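Local coordinates for protein light Chain (Clostridium botulinum, PDB 6BVD) that acts as the zinc metalloprotease domain of the mosaic botulinum neurotoxin type HA, probably cutting a SNARE protein inside nerve cells, at residues A[396-400]-A[401-405]; A[91-94]-A[95-99]; A[309-313]-A[314-318]; A[290-293]-A[294-298]; A[175-178]-A[179-182]. All coordinates share one frame; numbering follows the deposited sequence.

Contact 1. Residues A[396-400]-A[401-405]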
loop_
_atom_site.group_PDB
_atom_site.type_symbol
_atom_site.label_atom_id
_atom_site.label_comp_id
_atom_site.label_asym_id
_atom_site.label_seq_id
_atom_site.Cartn_x
_atom_site.Cartn_y
_atom_site.Cartn_z
ATOM N N GLY A 396 -7.288 -11.474 3.613
ATOM C CA GLY A 396 -8.668 -12.004 3.569
ATOM C C GLY A 396 -8.869 -13.061 4.661
ATOM O O GLY A 396 -8.461 -12.869 5.807
ATOM N N ALA A 397 -9.483 -14.181 4.302
ATOM C CA ALA A 397 -9.815 -15.207 5.290
ATOM C C ALA A 397 -8.558 -15.925 5.803
ATOM O O ALA A 397 -8.605 -16.680 6.767
ATOM C CB ALA A 397 -10.830 -16.209 4.695
ATOM N N LEU A 398 -7.401 -15.640 5.204
ATOM C CA LEU A 398 -6.170 -16.216 5.714
ATOM C C LEU A 398 -5.845 -15.653 7.100
ATOM O O LEU A 398 -4.981 -16.183 7.809
ATOM C CB LEU A 398 -5.011 -15.983 4.748
ATOM C CG LEU A 398 -5.015 -16.831 3.489
ATOM C CD1 LEU A 398 -4.019 -16.242 2.484
ATOM C CD2 LEU A 398 -4.646 -18.267 3.850
ATOM N N SER A 399 -6.551 -14.597 7.503
ATOM C CA SER A 399 -6.333 -14.044 8.831
ATOM C C SER A 399 -6.861 -15.011 9.921
ATOM O O SER A 399 -6.382 -14.996 11.060
ATOM C CB SER A 399 -7.005 -12.675 8.958
ATOM O OG SER A 399 -8.428 -12.805 8.871
ATOM N N ILE A 400 -7.831 -15.864 9.591
ATOM C CA ILE A 400 -8.359 -16.753 10.620
ATOM C C ILE A 400 -7.327 -17.803 11.030
ATOM O O ILE A 400 -6.798 -18.548 10.193
ATOM C CB ILE A 400 -9.661 -17.438 10.155
ATOM C CG1 ILE A 400 -10.666 -16.361 9.732
ATOM C CG2 ILE A 400 -10.194 -18.378 11.251
ATOM C CD1 ILE A 400 -11.875 -16.883 8.966
ATOM N N ASN A 401 -7.016 -17.809 12.325
ATOM C CA ASN A 401 -5.944 -18.613 12.902
ATOM C C ASN A 401 -4.587 -18.383 12.204
ATOM O O ASN A 401 -3.751 -19.286 12.179
ATOM C CB ASN A 401 -6.322 -20.086 12.863
ATOM C CG ASN A 401 -7.632 -20.362 13.606
ATOM O OD1 ASN A 401 -8.527 -21.019 13.080
ATOM N ND2 ASN A 401 -7.736 -19.863 14.839
ATOM N N TYR A 402 -4.411 -17.187 11.633
ATOM C CA TYR A 402 -3.159 -16.795 10.967
ATOM C C TYR A 402 -2.734 -17.831 9.953
ATOM O O TYR A 402 -1.547 -18.155 9.861
ATOM C CB TYR A 402 -2.014 -16.585 11.981
ATOM C CG TYR A 402 -2.387 -15.736 13.174
ATOM C CD1 TYR A 402 -2.446 -14.342 13.077
ATOM C CD2 TYR A 402 -2.719 -16.337 14.389
ATOM C CE1 TYR A 402 -2.807 -13.570 14.165
ATOM C CE2 TYR A 402 -3.087 -15.595 15.472
ATOM C CZ TYR A 402 -3.123 -14.206 15.368
ATOM O OH TYR A 402 -3.504 -13.475 16.483
ATOM N N GLN A 403 -3.707 -18.375 9.236
ATOM C CA GLN A 403 -3.479 -19.405 8.222
ATOM C C GLN A 403 -2.491 -18.923 7.148
ATOM O O GLN A 403 -1.729 -19.722 6.578
ATOM C CB GLN A 403 -4.807 -19.822 7.594
ATOM C CG GLN A 403 -4.746 -21.122 6.816
ATOM C CD GLN A 403 -4.424 -22.324 7.730
ATOM O OE1 GLN A 403 -4.836 -22.365 8.891
ATOM N NE2 GLN A 403 -3.631 -23.262 7.222
ATOM N N GLY A 404 -2.470 -17.608 6.909
ATOM C CA GLY A 404 -1.532 -17.029 5.962
ATOM C C GLY A 404 -0.078 -17.272 6.345
ATOM O O GLY A 404 0.771 -17.348 5.469
ATOM N N GLN A 405 0.215 -17.406 7.638
ATOM C CA GLN A 405 1.580 -17.690 8.072
ATOM C C GLN A 405 1.835 -19.194 8.246
ATOM O O GLN A 405 2.981 -19.631 8.368
ATOM C CB GLN A 405 1.871 -16.964 9.380
ATOM C CG GLN A 405 1.809 -15.428 9.271
ATOM C CD GLN A 405 1.991 -14.775 10.644
ATOM O OE1 GLN A 405 1.060 -14.206 11.202
ATOM N NE2 GLN A 405 3.192 -14.878 11.195
#
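I400 and N401 are neighbours in sequence, yet their side chains cover each other at the point where the chain doubles back. The CG2 branch of I400 reaches the amide oxygen of N401, 3.6 Å from OD1, and the two side chains cross obliquely. N401 has its CG opposite the carbonyl carbon, and this brings the amide back over the peptide of I400. L398 packs on the segment further along. Its CB stands 3.7 Å from G404 N, and its CD2 branch lies 4.0 Å from G404 CA and close to the CB of Q403, alongside the backbone of the returning segment. G404 carries no side chain, and the two CA atoms of L398 and G404 come within 4.7 Å. The backbone makes two overlapping beta turns directly after the short 3-10 segment 397-399. In the first, Y402 N donates to S399 O over 3.0 Å; in the second, Q403 N donates to I400 O over 3.2 Å. Both N-H groups come from above the plane of the carbonyl they meet. N401 and Y402 share positive phi, 54° and 52°, which places both in the left-handed helical region and lets the chain turn back. A third bond, G404 N to L398 O at 3.0 Å, reaches from residue i+6 back to i and closes the turn. The loop leads into edge strand 406-408, and Q405 pairs with I219 of the adjoining strand. At its opposite end, A397 N binds D14 of the second subunit, and L398 packs on N11 of that same subunit.

Contact 2. Residues A[91-94]-A[95-99]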
loop_
_atom_site.group_PDB
_atom_site.type_symbol
_atom_site.label_atom_id
_atom_site.label_comp_id
_atom_site.label_asym_id
_atom_site.label_seq_id
_atom_site.Cartn_x
_atom_site.Cartn_y
_atom_site.Cartn_z
ATOM N N GLN A 91 13.322 -2.234 -2.769
ATOM C CA GLN A 91 11.850 -2.220 -2.872
ATOM C C GLN A 91 11.172 -2.982 -1.735
ATOM O O GLN A 91 10.048 -2.658 -1.337
ATOM C CB GLN A 91 11.383 -2.783 -4.219
ATOM C CG GLN A 91 12.042 -2.120 -5.410
ATOM C CD GLN A 91 12.001 -0.604 -5.366
ATOM O OE1 GLN A 91 10.952 -0.003 -5.170
ATOM N NE2 GLN A 91 13.173 0.031 -5.569
ATOM N N ILE A 92 11.798 -4.050 -1.268
ATOM C CA ILE A 92 11.226 -4.806 -0.166
ATOM C C ILE A 92 11.294 -3.950 1.086
ATOM O O ILE A 92 10.346 -3.881 1.851
ATOM C CB ILE A 92 11.981 -6.147 0.004
ATOM C CG1 ILE A 92 11.748 -6.992 -1.244
ATOM C CG2 ILE A 92 11.620 -6.844 1.338
ATOM C CD1 ILE A 92 12.563 -8.275 -1.286
ATOM N N MET A 93 12.422 -3.271 1.288
ATOM C CA MET A 93 12.581 -2.422 2.454
ATOM C C MET A 93 11.533 -1.294 2.433
ATOM O O MET A 93 10.949 -0.953 3.469
ATOM C CB MET A 93 14.013 -1.839 2.531
ATOM C CG MET A 93 15.083 -2.887 2.747
ATOM S SD MET A 93 14.789 -3.895 4.205
ATOM C CE MET A 93 14.788 -2.668 5.521
ATOM N N ILE A 94 11.268 -0.748 1.255
ATOM C CA ILE A 94 10.225 0.254 1.108
ATOM C C ILE A 94 8.870 -0.356 1.523
ATOM O O ILE A 94 8.081 0.220 2.263
ATOM C CB ILE A 94 10.168 0.747 -0.344
ATOM C CG1 ILE A 94 11.364 1.654 -0.662
ATOM C CG2 ILE A 94 8.921 1.537 -0.609
ATOM C CD1 ILE A 94 11.492 1.942 -2.146
ATOM N N LYS A 95 8.638 -1.574 1.075
ATOM C CA LYS A 95 7.351 -2.230 1.411
ATOM C C LYS A 95 7.229 -2.472 2.924
ATOM O O LYS A 95 6.149 -2.278 3.535
ATOM C CB LYS A 95 7.216 -3.539 0.628
ATOM C CG LYS A 95 5.768 -4.099 0.634
ATOM C CD LYS A 95 5.610 -5.250 -0.342
ATOM C CE LYS A 95 4.143 -5.733 -0.320
ATOM N NZ LYS A 95 3.928 -6.495 -1.551
ATOM N N LEU A 96 8.337 -2.868 3.551
ATOM C CA LEU A 96 8.302 -3.143 4.986
ATOM C C LEU A 96 8.134 -1.877 5.830
ATOM O O LEU A 96 7.382 -1.876 6.809
ATOM C CB LEU A 96 9.557 -3.911 5.427
ATOM C CG LEU A 96 9.771 -5.270 4.762
ATOM C CD1 LEU A 96 11.002 -5.979 5.319
ATOM C CD2 LEU A 96 8.545 -6.224 4.928
ATOM N N PHE A 97 8.762 -0.775 5.414
ATOM C CA PHE A 97 8.556 0.473 6.117
ATOM C C PHE A 97 7.108 0.970 5.924
ATOM O O PHE A 97 6.521 1.478 6.882
ATOM C CB PHE A 97 9.571 1.544 5.677
ATOM C CG PHE A 97 10.861 1.513 6.479
ATOM C CD1 PHE A 97 11.029 2.336 7.575
ATOM C CD2 PHE A 97 11.878 0.632 6.147
ATOM C CE1 PHE A 97 12.218 2.302 8.327
ATOM C CE2 PHE A 97 13.084 0.587 6.861
ATOM C CZ PHE A 97 13.261 1.415 7.971
ATOM N N LYS A 98 6.544 0.813 4.722
ATOM C CA LYS A 98 5.137 1.174 4.505
ATOM C C LYS A 98 4.203 0.289 5.341
ATOM O O LYS A 98 3.146 0.747 5.760
ATOM C CB LYS A 98 4.741 1.100 3.021
ATOM C CG LYS A 98 5.294 2.284 2.198
ATOM C CD LYS A 98 4.657 2.476 0.822
ATOM C CE LYS A 98 5.323 1.633 -0.268
ATOM N NZ LYS A 98 4.892 1.922 -1.671
ATOM N N ARG A 99 4.571 -0.975 5.529
ATOM C CA ARG A 99 3.744 -1.865 6.375
ATOM C C ARG A 99 3.781 -1.345 7.828
ATOM O O ARG A 99 2.753 -1.151 8.466
ATOM C CB ARG A 99 4.252 -3.314 6.254
ATOM C CG ARG A 99 3.627 -4.335 7.272
ATOM C CD ARG A 99 3.374 -5.659 6.589
ATOM N NE ARG A 99 2.846 -6.684 7.506
ATOM C CZ ARG A 99 1.628 -6.677 8.045
ATOM N NH1 ARG A 99 0.766 -5.685 7.804
ATOM N NH2 ARG A 99 1.267 -7.673 8.857
#
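A bend at chi3 of K98 (-86°) turns the end of its chain back toward I94, whose CG2 branch points away from its own backbone N to meet it. I94 CG2 then lies 3.6 Å from K98 CE, the two side chains running alongside each other. One position earlier, M93 folds twice, at chi2 (-56°) and chi3 (-60°), and this curls its methyl round to F97: CE rests 3.9 Å from ring atom CE2. The same ring meets the backbone of M93 edge-on, with M93 O in the ring plane and 3.2 Å from CD2. I92 and L96 form a third pair, parallel and facing the same way, with I92 CG2 4.1 Å from L96 CD1. L96 CG also presses on I92 O at 3.3 Å, beside the bond that L96 N makes with this oxygen over 2.8 Å. K95 N, F97 N and K98 N likewise each bind the carbonyl four residues back. The K95 chain runs out fully extended, and NZ donates hydrogen bonds to L381 O, Y387 O and D384 OD1, and to D384 OD2 of the second subunit. NZ thus has several oxygens around it, and the side chain ends about 4 Å from a bound calcium ion, which D384 and E389 ligate. L96 and F97 turn instead to L226 on helix 222-237. The pattern is that of a buried alpha helix with i to i+4 pairs on several flanks: helix 83-100, which lies in this zinc protease against the helix bearing the metal-binding histidines H228 and H232.

Contact 3. Residues A[309-313]-A[314-318]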
loop_
_atom_site.group_PDB
_atom_site.type_symbol
_atom_site.label_atom_id
_atom_site.label_comp_id
_atom_site.label_asym_id
_atom_site.label_seq_id
_atom_site.Cartn_x
_atom_site.Cartn_y
_atom_site.Cartn_z
ATOM N N ALA A 309 29.979 23.415 15.257
ATOM C CA ALA A 309 29.487 23.729 13.929
ATOM C C ALA A 309 28.525 24.879 14.015
ATOM O O ALA A 309 28.060 25.239 15.103
ATOM C CB ALA A 309 28.814 22.518 13.287
ATOM N N LEU A 310 28.199 25.438 12.863
ATOM C CA LEU A 310 27.194 26.483 12.804
ATOM C C LEU A 310 25.802 25.863 12.945
ATOM O O LEU A 310 25.096 25.668 11.958
ATOM C CB LEU A 310 27.309 27.262 11.493
ATOM C CG LEU A 310 28.706 27.839 11.241
ATOM C CD1 LEU A 310 28.907 28.215 9.772
ATOM C CD2 LEU A 310 28.929 29.040 12.150
ATOM N N ILE A 311 25.423 25.544 14.181
ATOM C CA ILE A 311 24.092 25.035 14.467
ATOM C C ILE A 311 23.450 25.992 15.425
ATOM O O ILE A 311 24.138 26.759 16.087
ATOM C CB ILE A 311 24.120 23.627 15.110
ATOM C CG1 ILE A 311 24.883 23.672 16.440
ATOM C CG2 ILE A 311 24.737 22.650 14.167
ATOM C CD1 ILE A 311 24.894 22.349 17.231
ATOM N N ASN A 312 22.133 25.924 15.536
ATOM C CA ASN A 312 21.419 26.736 16.489
ATOM C C ASN A 312 21.393 26.118 17.882
ATOM O O ASN A 312 20.550 25.237 18.158
ATOM C CB ASN A 312 19.981 26.965 16.032
ATOM C CG ASN A 312 19.312 28.035 16.824
ATOM O OD1 ASN A 312 19.191 27.938 18.037
ATOM N ND2 ASN A 312 18.872 29.081 16.149
ATOM N N ILE A 313 22.251 26.638 18.766
ATOM C CA ILE A 313 22.433 26.084 20.107
ATOM C C ILE A 313 21.138 26.010 20.914
ATOM O O ILE A 313 20.826 24.944 21.481
ATOM C CB ILE A 313 23.459 26.904 20.905
ATOM C CG1 ILE A 313 24.833 26.758 20.253
ATOM C CG2 ILE A 313 23.500 26.446 22.367
ATOM C CD1 ILE A 313 25.888 27.696 20.826
ATOM N N ASP A 314 20.366 27.093 20.944
ATOM C CA ASP A 314 19.132 27.074 21.740
ATOM C C ASP A 314 18.112 26.090 21.192
ATOM O O ASP A 314 17.389 25.465 21.978
ATOM C CB ASP A 314 18.497 28.468 21.848
ATOM C CG ASP A 314 19.177 29.332 22.904
ATOM O OD1 ASP A 314 19.947 28.785 23.730
ATOM O OD2 ASP A 314 18.918 30.546 22.931
ATOM N N GLU A 315 18.037 25.934 19.872
ATOM C CA GLU A 315 17.124 24.933 19.310
ATOM C C GLU A 315 17.496 23.495 19.724
ATOM O O GLU A 315 16.613 22.682 20.028
ATOM C CB GLU A 315 17.093 25.031 17.790
ATOM C CG GLU A 315 16.213 26.180 17.309
ATOM C CD GLU A 315 16.120 26.296 15.795
ATOM O OE1 GLU A 315 16.888 25.604 15.085
ATOM O OE2 GLU A 315 15.269 27.095 15.326
ATOM N N PHE A 316 18.786 23.175 19.750
ATOM C CA PHE A 316 19.199 21.830 20.197
ATOM C C PHE A 316 18.958 21.652 21.680
ATOM O O PHE A 316 18.600 20.540 22.099
ATOM C CB PHE A 316 20.672 21.514 19.857
ATOM C CG PHE A 316 20.849 20.942 18.479
ATOM C CD1 PHE A 316 20.961 19.579 18.289
ATOM C CD2 PHE A 316 20.851 21.776 17.361
ATOM C CE1 PHE A 316 21.100 19.039 17.011
ATOM C CE2 PHE A 316 20.992 21.266 16.091
ATOM C CZ PHE A 316 21.108 19.877 15.906
ATOM N N LYS A 317 19.122 22.705 22.487
ATOM C CA LYS A 317 18.777 22.598 23.916
ATOM C C LYS A 317 17.284 22.305 24.134
ATOM O O LYS A 317 16.915 21.543 25.042
ATOM C CB LYS A 317 19.155 23.871 24.678
ATOM C CG LYS A 317 20.663 24.057 24.867
ATOM C CD LYS A 317 20.937 25.286 25.711
ATOM C CE LYS A 317 22.447 25.487 25.891
ATOM N NZ LYS A 317 22.741 26.664 26.753
ATOM N N ASN A 318 16.435 22.956 23.349
ATOM C CA ASN A 318 15.006 22.650 23.407
ATOM C C ASN A 318 14.752 21.208 23.019
ATOM O O ASN A 318 13.935 20.511 23.625
ATOM C CB ASN A 318 14.211 23.577 22.483
ATOM C CG ASN A 318 14.306 25.012 22.897
ATOM O OD1 ASN A 318 14.701 25.313 24.024
ATOM N ND2 ASN A 318 13.964 25.923 21.984
#
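The chain arrives extended through I311 and N312 and winds into helix 313-323, where F316 N binds N312 O at 3.1 Å and K317 N binds I313 O at 3.0 Å. N312 also caps the helix with its side chain. With CG turned away from its backbone N (chi1 -167°), OD1 reaches E315 N at 3.0 Å; the N-H comes from above the amide plane and the bond is fairly straight, 162° at the hydrogen. E315 answers by lying across this amide, its extended chain at about a right angle to the asparagine, so that carboxylate and amide stack with their planes 21° apart; N312 CG and E315 CG are 3.6 Å from each other. I311 crosses F316 on the helix's inner side. Its CD1 sits over one ring face near the rim, and CB is 4.0 Å from CE2, while N312 O lies at the ring edge, in plane. Further on, I313 CG2 runs beside K317 CE at 3.8 Å, and NZ of that lysine bonds to V304 O. F130 of strand 129-130 packs against I311, I313, F316 and K317. Acidic D314 and E315 in the first turn would probably interact favourably with the positive end of the helix dipole. N312 is the N-cap, and the I311-F316 contact between N' and N4 is a hydrophobic staple; together they start helix 313-323.

Contact 4. Residues A[290-293]-A[294-298]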
loop_
_atom_site.group_PDB
_atom_site.type_symbol
_atom_site.label_atom_id
_atom_site.label_comp_id
_atom_site.label_asym_id
_atom_site.label_seq_id
_atom_site.Cartn_x
_atom_site.Cartn_y
_atom_site.Cartn_z
ATOM N N VAL A 290 20.084 4.171 34.054
ATOM C CA VAL A 290 19.597 5.154 33.071
ATOM C C VAL A 290 19.316 6.485 33.755
ATOM O O VAL A 290 19.638 7.546 33.210
ATOM C CB VAL A 290 18.318 4.683 32.297
ATOM C CG1 VAL A 290 17.818 5.796 31.320
ATOM C CG2 VAL A 290 18.584 3.392 31.530
ATOM N N LEU A 291 18.739 6.428 34.952
ATOM C CA LEU A 291 18.425 7.616 35.723
ATOM C C LEU A 291 19.682 8.404 36.085
ATOM O O LEU A 291 19.714 9.631 35.977
ATOM C CB LEU A 291 17.666 7.239 37.002
ATOM C CG LEU A 291 17.438 8.359 38.018
ATOM C CD1 LEU A 291 16.593 9.481 37.382
ATOM C CD2 LEU A 291 16.793 7.845 39.295
ATOM N N SER A 292 20.713 7.686 36.517
ATOM C CA SER A 292 21.980 8.311 36.790
ATOM C C SER A 292 22.594 8.961 35.514
ATOM O O SER A 292 23.095 10.095 35.567
ATOM C CB SER A 292 22.921 7.266 37.392
ATOM O OG SER A 292 24.211 7.787 37.545
ATOM N N ASP A 293 22.522 8.282 34.375
ATOM C CA ASP A 293 23.060 8.838 33.116
ATOM C C ASP A 293 22.275 10.077 32.662
ATOM O O ASP A 293 22.863 11.049 32.179
ATOM C CB ASP A 293 23.035 7.806 31.998
ATOM C CG ASP A 293 24.068 6.694 32.193
ATOM O OD1 ASP A 293 25.039 6.917 32.916
ATOM O OD2 ASP A 293 23.926 5.629 31.561
ATOM N N TYR A 294 20.951 10.043 32.799
ATOM C CA TYR A 294 20.159 11.219 32.393
ATOM C C TYR A 294 20.379 12.406 33.317
ATOM O O TYR A 294 20.345 13.538 32.831
ATOM C CB TYR A 294 18.657 10.911 32.308
ATOM C CG TYR A 294 18.265 10.090 31.110
ATOM C CD1 TYR A 294 19.232 9.571 30.253
ATOM C CD2 TYR A 294 16.930 9.828 30.833
ATOM C CE1 TYR A 294 18.884 8.835 29.176
ATOM C CE2 TYR A 294 16.572 9.081 29.737
ATOM C CZ TYR A 294 17.563 8.581 28.915
ATOM O OH TYR A 294 17.212 7.840 27.815
ATOM N N LYS A 295 20.615 12.176 34.620
ATOM C CA LYS A 295 20.980 13.269 35.541
ATOM C C LYS A 295 22.294 13.943 35.118
ATOM O O LYS A 295 22.442 15.181 35.230
ATOM C CB LYS A 295 21.101 12.786 36.979
ATOM C CG LYS A 295 19.763 12.609 37.726
ATOM C CD LYS A 295 19.981 12.003 39.122
ATOM C CE LYS A 295 18.637 11.815 39.848
ATOM N NZ LYS A 295 18.761 11.122 41.158
ATOM N N ARG A 296 23.260 13.134 34.699
ATOM C CA ARG A 296 24.518 13.685 34.204
ATOM C C ARG A 296 24.292 14.509 32.938
ATOM O O ARG A 296 24.920 15.548 32.775
ATOM C CB ARG A 296 25.533 12.589 33.925
ATOM C CG ARG A 296 26.001 11.879 35.176
ATOM C CD ARG A 296 27.052 10.821 34.872
ATOM N NE ARG A 296 27.473 10.072 36.056
ATOM C CZ ARG A 296 28.294 9.019 36.036
ATOM N NH1 ARG A 296 28.818 8.588 34.893
ATOM N NH2 ARG A 296 28.607 8.398 37.162
ATOM N N ILE A 297 23.397 14.060 32.055
ATOM C CA ILE A 297 23.149 14.821 30.810
ATOM C C ILE A 297 22.450 16.148 31.116
ATOM O O ILE A 297 22.806 17.160 30.525
ATOM C CB ILE A 297 22.389 13.985 29.788
ATOM C CG1 ILE A 297 23.308 12.866 29.289
ATOM C CG2 ILE A 297 21.828 14.808 28.579
ATOM C CD1 ILE A 297 22.618 11.854 28.412
ATOM N N ALA A 298 21.550 16.178 32.098
ATOM C CA ALA A 298 20.895 17.430 32.491
ATOM C C ALA A 298 21.910 18.448 32.991
ATOM O O ALA A 298 21.825 19.641 32.665
ATOM C CB ALA A 298 19.822 17.186 33.565
#
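Within the long alpha helix 280-301, V290 and Y294 face the same way one turn apart and form a CH-pi contact. V290 CG1 stands over one face of the tyrosine ring, 3.8 Å from its centroid and 14° off the normal, with CZ the nearest ring atom at 3.7 Å. That methyl gets there because it points away from the valine's own backbone N, chi1 177°, and thus leans down the helix toward the ring. The Y294 N-H bonds to V290 O at 2.9 Å, so backbone and side chain tie the same two residues. On the next flank, L291 CD1 touches K295 CE at 4.0 Å; the leucine branch meets the methylene part of the stretched lysine chain and leaves the ammonium group beyond it. D293 and R296 carry opposite charges, but OD1 and NH1 are 4.6 Å apart and the oxygen lies well out of the guanidinium plane. They attract at most loosely, and the arginine is poorly ordered. I297 folds its CG1 against D293 O, 3.4 Å away, next to the bond from I297 N to the same oxygen. The K295 and R296 N-H groups complete the regular i to i+4 ladder. Y294 is held further at its hydroxyl, which bonds to Y238 O, and at its ring, which meets Y324 edge-to-face. V290, L291 and Y294 face helix 338-348 through F341, Y345 and L344, whereas I297 turns to F189 in a loop; L291 and K295 also touch V336 in a loop, and R296 is exposed.

Contact 5. Residues A[175-178]-A[179-182]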
loop_
_atom_site.group_PDB
_atom_site.type_symbol
_atom_site.label_atom_id
_atom_site.label_comp_id
_atom_site.label_asym_id
_atom_site.label_seq_id
_atom_site.Cartn_x
_atom_site.Cartn_y
_atom_site.Cartn_z
ATOM N N SER A 175 36.755 7.222 19.467
ATOM C CA SER A 175 38.083 7.097 20.012
ATOM C C SER A 175 38.887 8.360 19.768
ATOM O O SER A 175 39.532 8.474 18.733
ATOM C CB SER A 175 38.824 5.908 19.433
ATOM O OG SER A 175 40.100 5.839 20.079
ATOM N N PRO A 176 38.897 9.275 20.755
ATOM C CA PRO A 176 39.566 10.588 20.647
ATOM C C PRO A 176 41.092 10.470 20.521
ATOM O O PRO A 176 41.734 11.095 19.669
ATOM C CB PRO A 176 39.194 11.305 21.952
ATOM C CG PRO A 176 38.618 10.267 22.860
ATOM C CD PRO A 176 38.239 9.057 22.057
ATOM N N TYR A 177 41.665 9.643 21.388
ATOM C CA TYR A 177 43.096 9.463 21.441
ATOM C C TYR A 177 43.420 8.242 22.281
ATOM O O TYR A 177 42.534 7.683 22.943
ATOM C CB TYR A 177 43.765 10.717 22.013
ATOM C CG TYR A 177 43.013 11.325 23.181
ATOM C CD1 TYR A 177 42.256 12.480 23.022
ATOM C CD2 TYR A 177 43.063 10.750 24.441
ATOM C CE1 TYR A 177 41.556 13.038 24.096
ATOM C CE2 TYR A 177 42.379 11.306 25.514
ATOM C CZ TYR A 177 41.627 12.444 25.341
ATOM O OH TYR A 177 40.951 12.963 26.430
ATOM N N GLN A 178 44.682 7.826 22.214
ATOM C CA GLN A 178 45.226 6.736 23.029
ATOM C C GLN A 178 44.422 5.444 23.017
ATOM O O GLN A 178 44.432 4.703 24.017
ATOM C CB GLN A 178 45.394 7.206 24.470
ATOM C CG GLN A 178 46.435 8.310 24.642
ATOM C CD GLN A 178 46.804 8.515 26.092
ATOM O OE1 GLN A 178 47.348 7.602 26.740
ATOM N NE2 GLN A 178 46.454 9.680 26.641
ATOM N N SER A 179 43.769 5.161 21.889
ATOM C CA SER A 179 43.017 3.919 21.675
ATOM C C SER A 179 41.812 3.793 22.604
ATOM O O SER A 179 41.183 2.750 22.673
ATOM C CB SER A 179 43.926 2.696 21.864
ATOM O OG SER A 179 45.007 2.713 20.955
ATOM N N MET A 180 41.521 4.861 23.323
ATOM C CA MET A 180 40.374 4.944 24.198
ATOM C C MET A 180 39.058 4.677 23.458
ATOM O O MET A 180 38.924 5.009 22.278
ATOM C CB MET A 180 40.374 6.329 24.813
ATOM C CG MET A 180 39.634 6.506 26.107
ATOM S SD MET A 180 39.991 8.195 26.609
ATOM C CE MET A 180 41.692 8.156 26.150
ATOM N N GLU A 181 38.058 4.137 24.150
ATOM C CA GLU A 181 36.785 3.839 23.484
ATOM C C GLU A 181 35.583 4.303 24.293
ATOM O O GLU A 181 35.383 3.902 25.439
ATOM C CB GLU A 181 36.671 2.344 23.173
ATOM C CG GLU A 181 37.588 1.906 22.062
ATOM C CD GLU A 181 37.333 0.488 21.582
ATOM O OE1 GLU A 181 36.276 -0.083 21.916
ATOM O OE2 GLU A 181 38.206 -0.062 20.876
ATOM N N ALA A 182 34.838 5.227 23.704
ATOM C CA ALA A 182 33.582 5.672 24.270
ATOM C C ALA A 182 32.446 4.976 23.536
ATOM O O ALA A 182 32.483 4.819 22.297
ATOM C CB ALA A 182 33.446 7.176 24.167
HETATM O O HOH W 1 42.675 6.432 19.382
#
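The backbone from Y177 to M180 makes a type I' beta turn: Q178 and S179 both take positive phi, 51° and 65°, and M180 N closes the turn on Y177 O at 3.0 Å. A further link comes from the S175 hydroxyl, which donates to M180 O over a short 2.6 Å. The hydroxyl lies in the plane of that carbonyl, reached because OG points away from the serine's own backbone N. A water donates to the same OG at 2.7 Å and accepts from S179 N at 3.0 Å, so it bridges the serine hydroxyl and the turn backbone. M180 and Y177 run side by side, facing the same way. Y177 sets its CG between its own N and carbonyl carbon (chi1 41°), and M180 bends at chi3, so the methyl CE comes tight against ring atom CE2 at 3.3 Å and equally close to Y177 O, lodged between ring and carbonyl. This is a Met-aromatic contact, with the sulfur 5.0 Å from the ring centroid, in an oblique position. P176 CG lies over that same side of the ring, near the rim, while P176 CD is 4.4 Å from M180 CB. Proline and methionine thus share one side of the tyrosine. The turn lies in the loop joining strand 168-171, an outer strand of the mixed sheet, to strand 193-196 beside it; the backbone of A182 bonds with that of Y174, just before the segment, and P176, M180 and A182 pack on Y124.

Following the chain from the N terminus, contact 2 comes first, on helix 83-100 near the calcium site. Contact 5 follows in the loop joining strands 168-171 and 193-196, then contact 4 on helix 280-301, contact 3 where helix 313-323 begins, and contact 1 in the loop before edge strand 406-408. All run in series; none nests in or crosses another. Contacts 1, 3 and 5 shape turns or a helix start, whereas 2 and 4 lie within helices. Contacts 3 and 4 are neighbours, about 9 Å between nearest atoms, on the opposite side of the chain's centre from contact 1. Contacts 1 and 2 both touch the second subunit.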